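Local coordinates for adenosine deaminase 1 (Arthrobacter aurescens, PDB 3RYS), which probably catalyses the zinc-dependent hydrolytic deamination of adenine to hypoxanthine and ammonium, a reaction of purine salvage, at residues K181-Y186 with L213-V218; D103-T108 with A141-M146; H217-D222 with S317-D322. One frame throughout, in Å; residues are numbered along the deposited sequence.

Contact 1 of 3, residues K181-Y186 with L213-V218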
loop_
_atom_site.group_PDB
_atom_site.type_symbol
_atom_site.label_atom_id
_atom_site.label_comp_id
_atom_site.label_asym_id
_atom_site.label_seq_id
_atom_site.Cartn_x
_atom_site.Cartn_y
_atom_site.Cartn_z
ATOM N N LYS A 181 -20.565 -3.304 -1.389
ATOM C CA LYS A 181 -20.892 -2.535 -2.581
ATOM C C LYS A 181 -20.220 -3.101 -3.838
ATOM O O LYS A 181 -20.711 -2.909 -4.949
ATOM C CB LYS A 181 -20.503 -1.071 -2.371
ATOM C CG LYS A 181 -20.878 -0.148 -3.509
ATOM C CD LYS A 181 -20.464 1.278 -3.198
ATOM C CE LYS A 181 -20.427 2.128 -4.453
ATOM N NZ LYS A 181 -19.960 3.503 -4.149
ATOM N N PHE A 182 -19.112 -3.817 -3.655
ATOM C CA PHE A 182 -18.351 -4.347 -4.785
ATOM C C PHE A 182 -18.306 -5.874 -4.831
ATOM O O PHE A 182 -17.355 -6.458 -5.359
ATOM C CB PHE A 182 -16.931 -3.770 -4.780
ATOM C CG PHE A 182 -16.896 -2.272 -4.890
ATOM C CD1 PHE A 182 -17.041 -1.481 -3.764
ATOM C CD2 PHE A 182 -16.741 -1.657 -6.119
ATOM C CE1 PHE A 182 -17.027 -0.104 -3.861
ATOM C CE2 PHE A 182 -16.723 -0.282 -6.222
ATOM C CZ PHE A 182 -16.867 0.496 -5.090
ATOM N N GLU A 183 -19.339 -6.515 -4.291
ATOM C CA GLU A 183 -19.421 -7.974 -4.288
ATOM C C GLU A 183 -19.288 -8.562 -5.695
ATOM O O GLU A 183 -18.521 -9.507 -5.911
ATOM C CB GLU A 183 -20.731 -8.443 -3.645
ATOM C CG GLU A 183 -20.885 -9.963 -3.591
ATOM C CD GLU A 183 -22.191 -10.408 -2.948
ATOM O OE1 GLU A 183 -23.087 -9.559 -2.755
ATOM O OE2 GLU A 183 -22.323 -11.613 -2.638
ATOM N N ARG A 184 -20.045 -8.005 -6.639
ATOM C CA ARG A 184 -19.997 -8.440 -8.033
ATOM C C ARG A 184 -18.575 -8.324 -8.568
ATOM O O ARG A 184 -18.008 -9.289 -9.092
ATOM C CB ARG A 184 -20.940 -7.593 -8.899
ATOM C CG ARG A 184 -22.418 -8.003 -8.876
ATOM C CD ARG A 184 -23.020 -7.960 -7.473
ATOM N NE ARG A 184 -22.824 -6.672 -6.808
ATOM C CZ ARG A 184 -23.449 -6.311 -5.691
ATOM N NH1 ARG A 184 -24.316 -7.139 -5.120
ATOM N NH2 ARG A 184 -23.216 -5.123 -5.149
ATOM N N LEU A 185 -18.011 -7.128 -8.435
ATOM C CA LEU A 185 -16.640 -6.856 -8.844
ATOM C C LEU A 185 -15.667 -7.945 -8.392
ATOM O O LEU A 185 -14.870 -8.437 -9.188
ATOM C CB LEU A 185 -16.193 -5.496 -8.304
ATOM C CG LEU A 185 -14.717 -5.135 -8.469
ATOM C CD1 LEU A 185 -14.373 -4.962 -9.934
ATOM C CD2 LEU A 185 -14.395 -3.873 -7.683
ATOM N N TYR A 186 -15.727 -8.319 -7.119
ATOM C CA TYR A 186 -14.820 -9.344 -6.598
ATOM C C TYR A 186 -15.149 -10.760 -7.073
ATOM O O TYR A 186 -14.249 -11.592 -7.226
ATOM C CB TYR A 186 -14.715 -9.276 -5.068
ATOM C CG TYR A 186 -13.736 -8.223 -4.618
ATOM C CD1 TYR A 186 -12.507 -8.575 -4.072
ATOM C CD2 TYR A 186 -14.023 -6.873 -4.779
ATOM C CE1 TYR A 186 -11.597 -7.607 -3.675
ATOM C CE2 TYR A 186 -13.126 -5.899 -4.388
ATOM C CZ TYR A 186 -11.916 -6.270 -3.837
ATOM O OH TYR A 186 -11.025 -5.301 -3.450
ATOM N N LEU A 213 -13.959 -9.848 4.222
ATOM C CA LEU A 213 -13.575 -11.253 4.323
ATOM C C LEU A 213 -14.639 -12.208 3.781
ATOM O O LEU A 213 -14.322 -13.163 3.073
ATOM C CB LEU A 213 -13.249 -11.617 5.773
ATOM C CG LEU A 213 -11.939 -11.063 6.338
ATOM C CD1 LEU A 213 -11.874 -11.286 7.841
ATOM C CD2 LEU A 213 -10.747 -11.703 5.644
ATOM N N ASP A 214 -15.898 -11.940 4.111
ATOM C CA ASP A 214 -16.983 -12.872 3.823
ATOM C C ASP A 214 -17.692 -12.603 2.500
ATOM O O ASP A 214 -17.966 -13.528 1.732
ATOM C CB ASP A 214 -17.986 -12.877 4.978
ATOM C CG ASP A 214 -17.417 -13.510 6.237
ATOM O OD1 ASP A 214 -16.439 -14.280 6.115
ATOM O OD2 ASP A 214 -17.945 -13.247 7.339
ATOM N N VAL A 215 -17.986 -11.336 2.237
ATOM C CA VAL A 215 -18.666 -10.952 1.008
ATOM C C VAL A 215 -17.688 -10.853 -0.163
ATOM O O VAL A 215 -17.993 -11.295 -1.274
ATOM C CB VAL A 215 -19.410 -9.611 1.178
ATOM C CG1 VAL A 215 -20.214 -9.287 -0.071
ATOM C CG2 VAL A 215 -20.316 -9.657 2.400
ATOM N N LEU A 216 -16.510 -10.288 0.094
ATOM C CA LEU A 216 -15.527 -10.035 -0.959
ATOM C C LEU A 216 -14.447 -11.113 -1.046
ATOM O O LEU A 216 -13.705 -11.176 -2.023
ATOM C CB LEU A 216 -14.873 -8.663 -0.768
ATOM C CG LEU A 216 -15.772 -7.426 -0.837
ATOM C CD1 LEU A 216 -14.928 -6.164 -0.756
ATOM C CD2 LEU A 216 -16.607 -7.429 -2.110
ATOM N N HIS A 217 -14.356 -11.948 -0.017
ATOM C CA HIS A 217 -13.389 -13.043 0.017
ATOM C C HIS A 217 -11.942 -12.599 -0.202
ATOM O O HIS A 217 -11.166 -13.300 -0.851
ATOM C CB HIS A 217 -13.771 -14.126 -1.000
ATOM C CG HIS A 217 -15.122 -14.724 -0.759
ATOM N ND1 HIS A 217 -15.389 -15.555 0.309
ATOM C CD2 HIS A 217 -16.284 -14.611 -1.446
ATOM C CE1 HIS A 217 -16.655 -15.928 0.270
ATOM N NE2 HIS A 217 -17.221 -15.369 -0.785
ATOM N N VAL A 218 -11.574 -11.446 0.348
ATOM C CA VAL A 218 -10.205 -10.950 0.192
ATOM C C VAL A 218 -9.197 -11.870 0.873
ATOM O O VAL A 218 -9.547 -12.642 1.762
ATOM C CB VAL A 218 -10.029 -9.519 0.734
ATOM C CG1 VAL A 218 -10.946 -8.560 0.006
ATOM C CG2 VAL A 218 -10.279 -9.481 2.240
HETATM O O HOH W 1 -17.373 -11.191 -4.034
#
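Apolar contacts between Tyr186 and Leu216 carry this interface. Leu216 CD1 sits over one face of the Tyr186 ring, 4.2 Å from the ring centroid and 16° off the normal, a CH-pi contact shifted toward the rim. The other methyl, CD2, meets Tyr186 CD2 at 3.8 Å and also lies against the backbone of Phe182. Val218 CG1 reaches the same ring obliquely, 3.9 Å from Tyr186 CE1. A second apolar patch forms where Glu183 and Val215 cross at about a right angle: with CG anti to its backbone N (chi1 -179°) and the chain extended beyond, the aliphatic part of Glu183 runs over Val215 CG1, which lies 3.6 Å from Glu183 CG.

The polar link across the segments is a water. It donates to Glu183 O and to Val215 O, 2.8 Å from each, and so joins the two main chains. Within 181-186, Phe182 takes the N-cap position, and Tyr186 N donates to Phe182 O at 3.0 Å. The Tyr186 hydroxyl is hydrogen-bonded to Ile197 O in strand 195-200, which probably holds the far end of the ring in place. An alanine in place of Tyr186 would probably leave Ile197 O without this partner and open a gap beside the Leu216 methyls and Val218 CG1.

The arrangement is characteristic of the outer layer of a TIM barrel: the start of helix 183-191 packs against the chain leaving helix 206-214, with Tyr186 and Val218 both resting on Ala198 of strand 195-200.

Contact 2 of 3, residues D103-T108 with A141-M146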
loop_
_atom_site.group_PDB
_atom_site.type_symbol
_atom_site.label_atom_id
_atom_site.label_comp_id
_atom_site.label_asym_id
_atom_site.label_seq_id
_atom_site.Cartn_x
_atom_site.Cartn_y
_atom_site.Cartn_z
ATOM N N ASP A 103 -4.433 3.184 -8.872
ATOM C CA ASP A 103 -5.839 3.530 -9.043
ATOM C C ASP A 103 -6.130 3.853 -10.503
ATOM O O ASP A 103 -6.112 5.020 -10.901
ATOM C CB ASP A 103 -6.225 4.727 -8.166
ATOM C CG ASP A 103 -6.004 4.474 -6.681
ATOM O OD1 ASP A 103 -5.974 3.293 -6.268
ATOM O OD2 ASP A 103 -5.867 5.465 -5.925
ATOM N N PRO A 104 -6.414 2.818 -11.306
ATOM C CA PRO A 104 -6.695 3.007 -12.731
ATOM C C PRO A 104 -7.690 4.146 -12.959
ATOM O O PRO A 104 -7.468 4.991 -13.826
ATOM C CB PRO A 104 -7.331 1.673 -13.136
ATOM C CG PRO A 104 -6.834 0.701 -12.154
ATOM C CD PRO A 104 -6.655 1.432 -10.873
ATOM N N GLN A 105 -8.768 4.168 -12.177
ATOM C CA GLN A 105 -9.831 5.151 -12.362
ATOM C C GLN A 105 -9.389 6.590 -12.083
ATOM O O GLN A 105 -9.930 7.525 -12.661
ATOM C CB GLN A 105 -11.038 4.804 -11.491
ATOM C CG GLN A 105 -11.790 3.557 -11.909
ATOM C CD GLN A 105 -12.606 2.978 -10.773
ATOM O OE1 GLN A 105 -12.051 2.502 -9.784
ATOM N NE2 GLN A 105 -13.928 3.011 -10.906
ATOM N N ALA A 106 -8.415 6.771 -11.195
ATOM C CA ALA A 106 -7.952 8.110 -10.857
ATOM C C ALA A 106 -7.212 8.740 -12.029
ATOM O O ALA A 106 -6.915 9.933 -12.021
ATOM C CB ALA A 106 -7.072 8.078 -9.627
ATOM N N HIS A 107 -6.923 7.932 -13.042
ATOM C CA HIS A 107 -6.256 8.433 -14.236
ATOM C C HIS A 107 -7.181 8.432 -15.455
ATOM O O HIS A 107 -7.138 9.350 -16.272
ATOM C CB HIS A 107 -4.975 7.641 -14.503
ATOM C CG HIS A 107 -4.134 7.447 -13.282
ATOM N ND1 HIS A 107 -3.950 6.215 -12.692
ATOM C CD2 HIS A 107 -3.457 8.336 -12.518
ATOM C CE1 HIS A 107 -3.184 6.351 -11.625
ATOM N NE2 HIS A 107 -2.873 7.628 -11.496
ATOM N N THR A 108 -8.029 7.416 -15.564
ATOM C CA THR A 108 -8.979 7.352 -16.667
ATOM C C THR A 108 -10.049 8.437 -16.518
ATOM O O THR A 108 -10.646 8.866 -17.510
ATOM C CB THR A 108 -9.645 5.956 -16.785
ATOM O OG1 THR A 108 -10.415 5.685 -15.607
ATOM C CG2 THR A 108 -8.590 4.869 -16.964
ATOM N N ALA A 141 -6.293 -1.178 -7.978
ATOM C CA ALA A 141 -7.220 -0.828 -6.907
ATOM C C ALA A 141 -8.360 0.044 -7.427
ATOM O O ALA A 141 -8.164 0.898 -8.293
ATOM C CB ALA A 141 -6.493 -0.135 -5.771
ATOM N N PHE A 142 -9.551 -0.178 -6.880
ATOM C CA PHE A 142 -10.747 0.512 -7.344
ATOM C C PHE A 142 -11.255 1.534 -6.330
ATOM O O PHE A 142 -11.192 1.310 -5.127
ATOM C CB PHE A 142 -11.821 -0.512 -7.716
ATOM C CG PHE A 142 -11.435 -1.382 -8.887
ATOM C CD1 PHE A 142 -11.838 -1.057 -10.173
ATOM C CD2 PHE A 142 -10.645 -2.508 -8.704
ATOM C CE1 PHE A 142 -11.473 -1.846 -11.252
ATOM C CE2 PHE A 142 -10.276 -3.298 -9.784
ATOM C CZ PHE A 142 -10.690 -2.963 -11.057
ATOM N N LEU A 143 -11.738 2.668 -6.826
ATOM C CA LEU A 143 -12.196 3.751 -5.960
ATOM C C LEU A 143 -13.589 3.464 -5.417
ATOM O O LEU A 143 -14.579 3.547 -6.143
ATOM C CB LEU A 143 -12.186 5.076 -6.720
ATOM C CG LEU A 143 -10.870 5.356 -7.454
ATOM C CD1 LEU A 143 -10.922 6.690 -8.192
ATOM C CD2 LEU A 143 -9.694 5.318 -6.487
ATOM N N ARG A 144 -13.662 3.141 -4.133
ATOM C CA ARG A 144 -14.910 2.691 -3.529
ATOM C C ARG A 144 -16.004 3.756 -3.528
ATOM O O ARG A 144 -17.175 3.436 -3.335
ATOM C CB ARG A 144 -14.665 2.181 -2.107
ATOM C CG ARG A 144 -14.195 3.247 -1.132
ATOM C CD ARG A 144 -13.594 2.608 0.101
ATOM N NE ARG A 144 -14.429 1.514 0.589
ATOM C CZ ARG A 144 -14.011 0.567 1.421
ATOM N NH1 ARG A 144 -12.761 0.572 1.861
ATOM N NH2 ARG A 144 -14.840 -0.392 1.809
ATOM N N ASP A 145 -15.629 5.015 -3.742
ATOM C CA ASP A 145 -16.618 6.098 -3.810
ATOM C C ASP A 145 -17.038 6.417 -5.243
ATOM O O ASP A 145 -17.565 7.489 -5.526
ATOM C CB ASP A 145 -16.138 7.363 -3.085
ATOM C CG ASP A 145 -14.725 7.769 -3.475
ATOM O OD1 ASP A 145 -14.171 7.204 -4.442
ATOM O OD2 ASP A 145 -14.169 8.665 -2.806
ATOM N N MET A 146 -16.782 5.479 -6.144
ATOM C CA MET A 146 -17.372 5.509 -7.471
ATOM C C MET A 146 -18.209 4.250 -7.615
ATOM O O MET A 146 -18.115 3.342 -6.787
ATOM C CB MET A 146 -16.302 5.563 -8.557
ATOM C CG MET A 146 -15.523 6.862 -8.601
ATOM S SD MET A 146 -14.564 6.977 -10.122
ATOM C CE MET A 146 -13.544 8.402 -9.766
HETATM O O HOH W 2 -9.487 2.650 -9.743
HETATM O O HOH W 3 -15.415 2.262 -8.408
#
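Gln105 reaches the backbone N-H of Leu143 through its torsions: CG lies anti to its own carbonyl carbon, the extended chain carries CD toward Leu143, and chi3 (-67°) turns OE1 to the N-H. The hydrogen bond measures 3.0 Å between Gln105 OE1 and Leu143 N. It is nearly straight at the hydrogen, 165°, while the donor is tilted 29° from the carbonyl plane. The two methyls of Leu143 serve different partners: CD1 packs 3.8 Å from Gln105 CB, and CD2 lies 3.8 Å from Asp103 CG, where the two side chains cross at about a right angle.

Two waters complete the grip on the amide. One donates to Gln105 OE1 and Ala141 O and accepts from Gln105 N; another accepts from Gln105 NE2, 3.0 Å away, and donates to Leu143 O. Both ends of the amide are thereby used, which probably holds its rotation. Asp103 OD1 lies 3.5 Å from Ala141 CB, while OD2 is hydrogen-bonded to the hydroxyl of Tyr66, a residue of the adenine pocket.

The contact joins the C-terminal ends of two neighbouring parallel TIM-barrel strands, where the adenine and zinc site lies. Helix 104-108 follows strand 95-102 after Asp103, and Met102 pairs through the backbone with Ala141 of strand 135-143. Gln105 and Phe142 both touch helix 148-160, and Pro104 rests on Leu114 of helix 114-125.

Contact 3 of 3, residues H217-D222 with S317-D322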
loop_
_atom_site.group_PDB
_atom_site.type_symbol
_atom_site.label_atom_id
_atom_site.label_comp_id
_atom_site.label_asym_id
_atom_site.label_seq_id
_atom_site.Cartn_x
_atom_site.Cartn_y
_atom_site.Cartn_z
ATOM N N HIS A 217 -14.356 -11.948 -0.017
ATOM C CA HIS A 217 -13.389 -13.043 0.017
ATOM C C HIS A 217 -11.942 -12.599 -0.202
ATOM O O HIS A 217 -11.166 -13.300 -0.851
ATOM C CB HIS A 217 -13.771 -14.126 -1.000
ATOM C CG HIS A 217 -15.122 -14.724 -0.759
ATOM N ND1 HIS A 217 -15.389 -15.555 0.309
ATOM C CD2 HIS A 217 -16.284 -14.611 -1.446
ATOM C CE1 HIS A 217 -16.655 -15.928 0.270
ATOM N NE2 HIS A 217 -17.221 -15.369 -0.785
ATOM N N VAL A 218 -11.574 -11.446 0.348
ATOM C CA VAL A 218 -10.205 -10.950 0.192
ATOM C C VAL A 218 -9.197 -11.870 0.873
ATOM O O VAL A 218 -9.547 -12.642 1.762
ATOM C CB VAL A 218 -10.029 -9.519 0.734
ATOM C CG1 VAL A 218 -10.946 -8.560 0.006
ATOM C CG2 VAL A 218 -10.279 -9.481 2.240
ATOM N N GLU A 219 -7.940 -11.770 0.454
ATOM C CA GLU A 219 -6.889 -12.641 0.966
ATOM C C GLU A 219 -6.025 -11.952 2.010
ATOM O O GLU A 219 -5.281 -12.608 2.740
ATOM C CB GLU A 219 -6.031 -13.143 -0.182
ATOM C CG GLU A 219 -6.851 -13.450 -1.403
ATOM C CD GLU A 219 -6.150 -14.399 -2.324
ATOM O OE1 GLU A 219 -5.951 -14.033 -3.502
ATOM O OE2 GLU A 219 -5.788 -15.503 -1.865
ATOM N N ARG A 220 -6.112 -10.630 2.068
ATOM C CA ARG A 220 -5.544 -9.894 3.194
ATOM C C ARG A 220 -6.211 -8.537 3.390
ATOM O O ARG A 220 -6.695 -7.929 2.440
ATOM C CB ARG A 220 -4.011 -9.780 3.108
ATOM C CG ARG A 220 -3.439 -9.405 1.755
ATOM C CD ARG A 220 -1.914 -9.252 1.828
ATOM N NE ARG A 220 -1.422 -8.351 0.793
ATOM C CZ ARG A 220 -0.675 -8.724 -0.240
ATOM N NH1 ARG A 220 -0.296 -9.984 -0.375
ATOM N NH2 ARG A 220 -0.288 -7.826 -1.131
ATOM N N ILE A 221 -6.259 -8.090 4.641
ATOM C CA ILE A 221 -6.921 -6.843 4.989
ATOM C C ILE A 221 -5.915 -5.701 5.026
ATOM O O ILE A 221 -4.825 -5.830 5.593
ATOM C CB ILE A 221 -7.626 -6.941 6.357
ATOM C CG1 ILE A 221 -8.806 -7.915 6.288
ATOM C CG2 ILE A 221 -8.097 -5.571 6.815
ATOM C CD1 ILE A 221 -9.984 -7.393 5.506
ATOM N N ASP A 222 -6.283 -4.582 4.418
ATOM C CA ASP A 222 -5.405 -3.425 4.385
ATOM C C ASP A 222 -5.778 -2.429 5.482
ATOM O O ASP A 222 -6.923 -1.982 5.572
ATOM C CB ASP A 222 -5.417 -2.801 2.990
ATOM C CG ASP A 222 -4.882 -3.756 1.929
ATOM O OD1 ASP A 222 -3.790 -4.332 2.137
ATOM O OD2 ASP A 222 -5.552 -3.937 0.891
ATOM N N SER A 317 3.078 -13.408 3.948
ATOM C CA SER A 317 1.780 -12.894 3.530
ATOM C C SER A 317 1.761 -12.480 2.059
ATOM O O SER A 317 0.700 -12.402 1.443
ATOM C CB SER A 317 1.359 -11.723 4.422
ATOM O OG SER A 317 1.320 -12.105 5.786
ATOM N N SER A 318 2.935 -12.217 1.496
ATOM C CA SER A 318 3.017 -11.806 0.096
ATOM C C SER A 318 2.461 -12.879 -0.844
ATOM O O SER A 318 2.269 -14.032 -0.449
ATOM C CB SER A 318 4.458 -11.451 -0.288
ATOM O OG SER A 318 5.290 -12.596 -0.282
ATOM N N PHE A 319 2.194 -12.479 -2.083
ATOM C CA PHE A 319 1.740 -13.403 -3.113
ATOM C C PHE A 319 2.913 -13.801 -4.002
ATOM O O PHE A 319 2.739 -14.149 -5.168
ATOM C CB PHE A 319 0.624 -12.781 -3.956
ATOM C CG PHE A 319 -0.601 -12.415 -3.168
ATOM C CD1 PHE A 319 -1.062 -13.238 -2.152
ATOM C CD2 PHE A 319 -1.306 -11.255 -3.451
ATOM C CE1 PHE A 319 -2.195 -12.900 -1.424
ATOM C CE2 PHE A 319 -2.442 -10.920 -2.728
ATOM C CZ PHE A 319 -2.882 -11.743 -1.716
ATOM N N ALA A 320 4.115 -13.734 -3.441
ATOM C CA ALA A 320 5.314 -14.156 -4.148
ATOM C C ALA A 320 5.420 -15.679 -4.136
ATOM O O ALA A 320 4.718 -16.355 -3.375
ATOM C CB ALA A 320 6.544 -13.528 -3.520
ATOM N N SER A 321 6.293 -16.215 -4.985
ATOM C CA SER A 321 6.510 -17.654 -5.056
ATOM C C SER A 321 7.093 -18.181 -3.748
ATOM O O SER A 321 7.826 -17.477 -3.054
ATOM C CB SER A 321 7.466 -17.986 -6.198
ATOM O OG SER A 321 8.786 -17.571 -5.887
ATOM N N ASP A 322 6.775 -19.423 -3.411
ATOM C CA ASP A 322 7.321 -20.019 -2.201
ATOM C C ASP A 322 8.849 -19.988 -2.246
ATOM O O ASP A 322 9.513 -19.916 -1.209
ATOM C CB ASP A 322 6.799 -21.446 -2.022
ATOM C CG ASP A 322 5.301 -21.489 -1.777
ATOM O OD1 ASP A 322 4.793 -20.616 -1.038
ATOM O OD2 ASP A 322 4.629 -22.388 -2.324
#
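The guanidinium of Arg220 lies flat on the Phe319 ring, with centres 4.2 Å apart and planes at 25°. NH1 stands 3.2 Å above the ring plane of Phe319, over the centre, the geometry of a cation-pi stack. The same NH1 makes a weak hydrogen bond to Ser317 O, 3.2 Å long and bent to 131°, with that oxygen near the guanidinium plane. Arg220 CG sits between its backbone N and carbonyl carbon (chi1 45°), and the chain runs extended to NE, carrying the guanidinium toward the ring. Glu219 CB approaches the ring obliquely, 3.8 Å from Phe319 CZ.

In the next shell, Glu99 holds both partners of the stack: OE1 forms a salt bridge with Arg220 NH2, and OE2 accepts from Phe319 N. This shared carboxylate would probably polarise the guanidinium and fix its rotation over the ring. Glu219 is tied by a salt bridge to Arg195, and Ser318 OG is hydrogen-bonded to Ile315 O.

The loop joining helix 304-317 to helix 322-339 packs against TIM-barrel strands near their starts, Phe319 on Arg195 of strand 195-200 and Ser318 on His97 of strand 95-102. Arg220 lies in strand 220-221, beside strand 195-200.

In the fold
The three contacts lie at different points round one barrel. Contacts 1 and 2, with centres about 16 Å apart, meet directly: Lys181 NZ is 2.9 Å from Arg144 O, a probable hydrogen bond, and the Phe182 ring packs on Arg144. Contacts 1 and 3 share His217 and Val218, and Leu213 CG lies 4.2 Å from Ile221 CD1. Contacts 2 and 3 do not touch, their nearest atoms about 7 Å apart, but both reach the same parallel sheet. Contact 2 is nearest the active site, the Asp103 side chain being about 5 Å from bound adenine and 8 Å from the zinc ion. The side chains of Tyr186 and Arg220 stand about 12 and 11 Å from the zinc.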